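Local coordinates for putative curved DNA-binding protein (Chaetomium thermophilum var. thermophilum DSM 1495, PDB 4IPA) that is an Arx1 of the peptidase M24 (methionine aminopeptidase-like) family linked to ribosome biogenesis, and may bind DNA, at residues A156-P170 with P245-C257. Residues are numbered along the deposited sequence; the frame is centred on the assembly and turned at random.
Sequences ATYYANEVLLRLMVP and PEVGDVWGVEVGC
M168 lays its methyl on the indole of W251. CE sits 3.8 Å from the centroid of the five-membered ring, 21° off the normal, a CH-pi contact over the face. The bend at chi3 (77°) turns that methyl onto the ring, while SD meets CG2 of V253 tip to tip at 3.6 Å. P245 crosses the methionine at about a right angle, and its CG lies over the same face, above the six-membered ring toward its rim. The indole is also held by its N-H: NE1 donates, somewhat out of the ring plane, to D249 OD2 (3.1 Å), which takes the backbone N of E246 from the opposite face of the carboxylate and pairs with K229. An alanine in place of W251 would probably leave the M168 methyl and the P245 ring without the surface they rest on and cost D249 one of its donors. Farther along, L164 runs alongside V253 and V255, pointing the opposite way to each. Its CD2 wedges between the CG1 methyls of both valines, the V253 pair being tight at 3.5 Å. With CG1 anti to the carbonyl carbon (chi1 -63°), V255 has CG2 between N and that carbon, against CB of N161, whose OD1 accepts from a water that also donates to V253 O. At the far end, T157 OG1, bonded to L153 O, rests 3.3 Å from CB of C257. Over these segments helix and strand run roughly antiparallel (149°), an apolar helix face lying across an antiparallel sheet, as in the pita-bread fold of M24 peptidases.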
loop_
_atom_site.group_PDB
_atom_site.type_symbol
_atom_site.label_atom_id
_atom_site.label_comp_id
_atom_site.label_asym_id
_atom_site.label_seq_id
_atom_site.Cartn_x
_atom_site.Cartn_y
_atom_site.Cartn_z
ATOM N N ALA A 156 10.356 0.538 -13.404
ATOM C CA ALA A 156 10.219 -0.854 -13.000
ATOM C C ALA A 156 8.969 -0.999 -12.136
ATOM O O ALA A 156 8.187 -1.935 -12.294
ATOM C CB ALA A 156 11.441 -1.311 -12.229
ATOM N N THR A 157 8.784 -0.060 -11.219
ATOM C CA THR A 157 7.673 -0.144 -10.287
ATOM C C THR A 157 6.355 0.077 -11.022
ATOM O O THR A 157 5.385 -0.637 -10.806
ATOM C CB THR A 157 7.813 0.872 -9.156
ATOM O OG1 THR A 157 9.121 0.762 -8.574
ATOM C CG2 THR A 157 6.768 0.600 -8.088
ATOM N N TYR A 158 6.338 1.074 -11.900
ATOM C CA TYR A 158 5.178 1.356 -12.721
ATOM C C TYR A 158 4.766 0.123 -13.530
ATOM O O TYR A 158 3.599 -0.282 -13.507
ATOM C CB TYR A 158 5.467 2.540 -13.660
ATOM C CG TYR A 158 4.332 2.898 -14.596
ATOM C CD1 TYR A 158 4.213 2.298 -15.848
ATOM C CD2 TYR A 158 3.376 3.835 -14.229
ATOM C CE1 TYR A 158 3.180 2.637 -16.704
ATOM C CE2 TYR A 158 2.330 4.169 -15.079
ATOM C CZ TYR A 158 2.238 3.570 -16.312
ATOM O OH TYR A 158 1.195 3.913 -17.151
ATOM N N TYR A 159 5.710 -0.466 -14.261
ATOM C CA TYR A 159 5.360 -1.587 -15.130
ATOM C C TYR A 159 5.096 -2.852 -14.356
ATOM O O TYR A 159 4.266 -3.659 -14.757
ATOM C CB TYR A 159 6.378 -1.802 -16.260
ATOM C CG TYR A 159 6.195 -0.788 -17.354
ATOM C CD1 TYR A 159 5.040 -0.780 -18.128
ATOM C CD2 TYR A 159 7.145 0.199 -17.584
ATOM C CE1 TYR A 159 4.856 0.168 -19.128
ATOM C CE2 TYR A 159 6.969 1.153 -18.582
ATOM C CZ TYR A 159 5.823 1.135 -19.347
ATOM O OH TYR A 159 5.639 2.083 -20.339
ATOM N N ALA A 160 5.784 -3.025 -13.234
ATOM C CA ALA A 160 5.470 -4.151 -12.378
ATOM C C ALA A 160 3.985 -4.072 -11.989
ATOM O O ALA A 160 3.267 -5.081 -11.997
ATOM C CB ALA A 160 6.362 -4.138 -11.149
ATOM N N ASN A 161 3.526 -2.861 -11.671
ATOM C CA ASN A 161 2.144 -2.641 -11.252
ATOM C C ASN A 161 1.141 -2.924 -12.381
ATOM O O ASN A 161 0.127 -3.600 -12.172
ATOM C CB ASN A 161 1.963 -1.223 -10.707
ATOM C CG ASN A 161 0.629 -1.027 -10.020
ATOM O OD1 ASN A 161 0.210 -1.856 -9.217
ATOM N ND2 ASN A 161 -0.060 0.074 -10.344
ATOM N N GLU A 162 1.440 -2.419 -13.575
ATOM C CA GLU A 162 0.607 -2.660 -14.751
ATOM C C GLU A 162 0.518 -4.146 -15.094
ATOM O O GLU A 162 -0.544 -4.635 -15.471
ATOM C CB GLU A 162 1.131 -1.883 -15.966
ATOM C CG GLU A 162 1.031 -0.370 -15.813
ATOM C CD GLU A 162 -0.404 0.108 -15.619
ATOM O OE1 GLU A 162 -1.267 -0.257 -16.443
ATOM O OE2 GLU A 162 -0.672 0.849 -14.645
ATOM N N VAL A 163 1.636 -4.853 -14.980
ATOM C CA VAL A 163 1.649 -6.288 -15.216
ATOM C C VAL A 163 0.866 -7.043 -14.135
ATOM O O VAL A 163 -0.001 -7.852 -14.455
ATOM C CB VAL A 163 3.080 -6.847 -15.333
ATOM C CG1 VAL A 163 3.055 -8.389 -15.440
ATOM C CG2 VAL A 163 3.764 -6.238 -16.538
ATOM N N LEU A 164 1.158 -6.776 -12.866
ATOM C CA LEU A 164 0.434 -7.420 -11.759
ATOM C C LEU A 164 -1.089 -7.273 -11.884
ATOM O O LEU A 164 -1.829 -8.248 -11.769
ATOM C CB LEU A 164 0.894 -6.862 -10.404
ATOM C CG LEU A 164 0.160 -7.427 -9.189
ATOM C CD1 LEU A 164 0.110 -8.957 -9.273
ATOM C CD2 LEU A 164 0.796 -6.960 -7.857
ATOM N N LEU A 165 -1.555 -6.052 -12.113
ATOM C CA LEU A 165 -2.988 -5.808 -12.257
ATOM C C LEU A 165 -3.633 -6.685 -13.353
ATOM O O LEU A 165 -4.738 -7.209 -13.170
ATOM C CB LEU A 165 -3.255 -4.318 -12.510
ATOM C CG LEU A 165 -2.985 -3.376 -11.324
ATOM C CD1 LEU A 165 -3.184 -1.890 -11.700
ATOM C CD2 LEU A 165 -3.847 -3.748 -10.112
ATOM N N ARG A 166 -2.930 -6.836 -14.475
ATOM C CA ARG A 166 -3.392 -7.654 -15.593
ATOM C C ARG A 166 -3.340 -9.152 -15.289
ATOM O O ARG A 166 -4.177 -9.912 -15.770
ATOM C CB ARG A 166 -2.602 -7.319 -16.861
ATOM C CG ARG A 166 -3.123 -6.072 -17.556
ATOM C CD ARG A 166 -2.066 -5.408 -18.412
ATOM N NE ARG A 166 -2.587 -4.176 -18.994
ATOM C CZ ARG A 166 -2.550 -2.988 -18.390
ATOM N NH1 ARG A 166 -2.006 -2.870 -17.180
ATOM N NH2 ARG A 166 -3.064 -1.922 -18.993
ATOM N N LEU A 167 -2.378 -9.567 -14.467
ATOM C CA LEU A 167 -2.287 -10.962 -14.048
ATOM C C LEU A 167 -3.409 -11.309 -13.084
ATOM O O LEU A 167 -3.609 -12.481 -12.750
ATOM C CB LEU A 167 -0.932 -11.253 -13.397
ATOM C CG LEU A 167 0.258 -11.165 -14.360
ATOM C CD1 LEU A 167 1.595 -11.409 -13.664
ATOM C CD2 LEU A 167 0.051 -12.168 -15.482
ATOM N N MET A 168 -4.146 -10.292 -12.637
ATOM C CA MET A 168 -5.186 -10.506 -11.635
ATOM C C MET A 168 -6.588 -10.615 -12.235
ATOM O O MET A 168 -7.530 -11.032 -11.565
ATOM C CB MET A 168 -5.141 -9.418 -10.554
ATOM C CG MET A 168 -3.894 -9.458 -9.655
ATOM S SD MET A 168 -3.963 -8.201 -8.343
ATOM C CE MET A 168 -5.113 -8.943 -7.167
ATOM N N VAL A 169 -6.731 -10.219 -13.488
ATOM C CA VAL A 169 -7.973 -10.440 -14.205
ATOM C C VAL A 169 -8.207 -11.951 -14.305
ATOM O O VAL A 169 -7.364 -12.673 -14.827
ATOM C CB VAL A 169 -7.920 -9.797 -15.601
ATOM C CG1 VAL A 169 -9.257 -9.997 -16.334
ATOM C CG2 VAL A 169 -7.618 -8.314 -15.459
ATOM N N PRO A 170 -9.327 -12.438 -13.742
ATOM C CA PRO A 170 -9.697 -13.856 -13.831
ATOM C C PRO A 170 -9.701 -14.305 -15.289
ATOM O O PRO A 170 -10.169 -13.562 -16.154
ATOM C CB PRO A 170 -11.114 -13.878 -13.263
ATOM C CG PRO A 170 -11.111 -12.762 -12.279
ATOM C CD PRO A 170 -10.258 -11.678 -12.895
ATOM N N PRO A 245 -7.575 -14.182 -7.291
ATOM C CA PRO A 245 -8.564 -13.106 -7.421
ATOM C C PRO A 245 -9.800 -13.584 -8.184
ATOM O O PRO A 245 -9.658 -14.284 -9.182
ATOM C CB PRO A 245 -7.823 -12.042 -8.238
ATOM C CG PRO A 245 -6.370 -12.409 -8.141
ATOM C CD PRO A 245 -6.327 -13.885 -8.012
ATOM N N GLU A 246 -10.980 -13.193 -7.713
ATOM C CA GLU A 246 -12.238 -13.596 -8.306
ATOM C C GLU A 246 -13.122 -12.374 -8.453
ATOM O O GLU A 246 -13.028 -11.422 -7.660
ATOM C CB GLU A 246 -12.964 -14.608 -7.411
ATOM C CG GLU A 246 -12.226 -15.917 -7.175
ATOM C CD GLU A 246 -13.069 -16.917 -6.386
ATOM O OE1 GLU A 246 -12.939 -16.955 -5.147
ATOM O OE2 GLU A 246 -13.870 -17.663 -6.998
ATOM N N VAL A 247 -13.992 -12.406 -9.458
ATOM C CA VAL A 247 -15.041 -11.407 -9.596
ATOM C C VAL A 247 -15.766 -11.327 -8.264
ATOM O O VAL A 247 -16.035 -12.355 -7.647
ATOM C CB VAL A 247 -16.030 -11.795 -10.716
ATOM C CG1 VAL A 247 -17.341 -10.994 -10.606
ATOM C CG2 VAL A 247 -15.381 -11.612 -12.090
ATOM N N GLY A 248 -16.066 -10.114 -7.807
ATOM C CA GLY A 248 -16.633 -9.918 -6.476
ATOM C C GLY A 248 -15.613 -9.469 -5.423
ATOM O O GLY A 248 -15.992 -8.971 -4.364
ATOM N N ASP A 249 -14.321 -9.640 -5.710
ATOM C CA ASP A 249 -13.255 -9.314 -4.751
ATOM C C ASP A 249 -12.883 -7.827 -4.733
ATOM O O ASP A 249 -12.892 -7.153 -5.772
ATOM C CB ASP A 249 -11.965 -10.063 -5.095
ATOM C CG ASP A 249 -11.990 -11.547 -4.725
ATOM O OD1 ASP A 249 -12.971 -12.049 -4.131
ATOM O OD2 ASP A 249 -10.976 -12.211 -5.030
ATOM N N VAL A 250 -12.529 -7.325 -3.553
ATOM C CA VAL A 250 -11.709 -6.116 -3.476
ATOM C C VAL A 250 -10.304 -6.420 -2.914
ATOM O O VAL A 250 -10.152 -7.117 -1.895
ATOM C CB VAL A 250 -12.395 -4.997 -2.674
ATOM C CG1 VAL A 250 -11.432 -3.845 -2.453
ATOM C CG2 VAL A 250 -13.639 -4.521 -3.408
ATOM N N TRP A 251 -9.281 -5.891 -3.591
ATOM C CA TRP A 251 -7.893 -6.115 -3.208
ATOM C C TRP A 251 -7.100 -4.826 -2.979
ATOM O O TRP A 251 -7.278 -3.824 -3.680
ATOM C CB TRP A 251 -7.169 -6.894 -4.296
ATOM C CG TRP A 251 -7.510 -8.325 -4.394
ATOM C CD1 TRP A 251 -8.642 -8.864 -4.939
ATOM C CD2 TRP A 251 -6.692 -9.427 -3.983
ATOM N NE1 TRP A 251 -8.593 -10.228 -4.866
ATOM C CE2 TRP A 251 -7.400 -10.607 -4.297
ATOM C CE3 TRP A 251 -5.421 -9.533 -3.389
ATOM C CZ2 TRP A 251 -6.893 -11.882 -4.033
ATOM C CZ3 TRP A 251 -4.911 -10.790 -3.124
ATOM C CH2 TRP A 251 -5.652 -11.958 -3.450
ATOM N N GLY A 252 -6.193 -4.877 -2.008
ATOM C CA GLY A 252 -5.152 -3.873 -1.888
ATOM C C GLY A 252 -3.929 -4.391 -2.630
ATOM O O GLY A 252 -3.206 -5.255 -2.141
ATOM N N VAL A 253 -3.705 -3.883 -3.835
ATOM C CA VAL A 253 -2.645 -4.403 -4.676
ATOM C C VAL A 253 -1.369 -3.574 -4.539
ATOM O O VAL A 253 -1.371 -2.364 -4.833
ATOM C CB VAL A 253 -3.059 -4.416 -6.164
ATOM C CG1 VAL A 253 -1.893 -4.937 -7.024
ATOM C CG2 VAL A 253 -4.340 -5.259 -6.377
ATOM N N GLU A 254 -0.294 -4.229 -4.093
ATOM C CA GLU A 254 0.989 -3.562 -3.875
ATOM C C GLU A 254 2.120 -4.152 -4.700
ATOM O O GLU A 254 2.253 -5.383 -4.832
ATOM C CB GLU A 254 1.409 -3.589 -2.398
ATOM C CG GLU A 254 2.660 -2.731 -2.136
ATOM C CD GLU A 254 3.155 -2.741 -0.695
ATOM O OE1 GLU A 254 2.375 -3.076 0.215
ATOM O OE2 GLU A 254 4.344 -2.405 -0.476
ATOM N N VAL A 255 2.934 -3.256 -5.254
ATOM C CA VAL A 255 4.229 -3.630 -5.820
ATOM C C VAL A 255 5.329 -2.749 -5.249
ATOM O O VAL A 255 5.091 -1.576 -4.929
ATOM C CB VAL A 255 4.268 -3.506 -7.354
ATOM C CG1 VAL A 255 3.269 -4.466 -7.987
ATOM C CG2 VAL A 255 4.020 -2.056 -7.798
ATOM N N GLY A 256 6.527 -3.318 -5.134
ATOM C CA GLY A 256 7.696 -2.554 -4.748
ATOM C C GLY A 256 8.977 -2.970 -5.467
ATOM O O GLY A 256 9.240 -4.152 -5.713
ATOM N N CYS A 257 9.789 -1.981 -5.806
ATOM C CA CYS A 257 11.066 -2.262 -6.438
ATOM C C CYS A 257 12.207 -1.611 -5.684
ATOM O O CYS A 257 12.013 -0.711 -4.860
ATOM C CB CYS A 257 11.057 -1.809 -7.888
ATOM S SG CYS A 257 10.054 -2.859 -8.931
HETATM O O HOH W 1 -0.590 -0.763 -6.901
#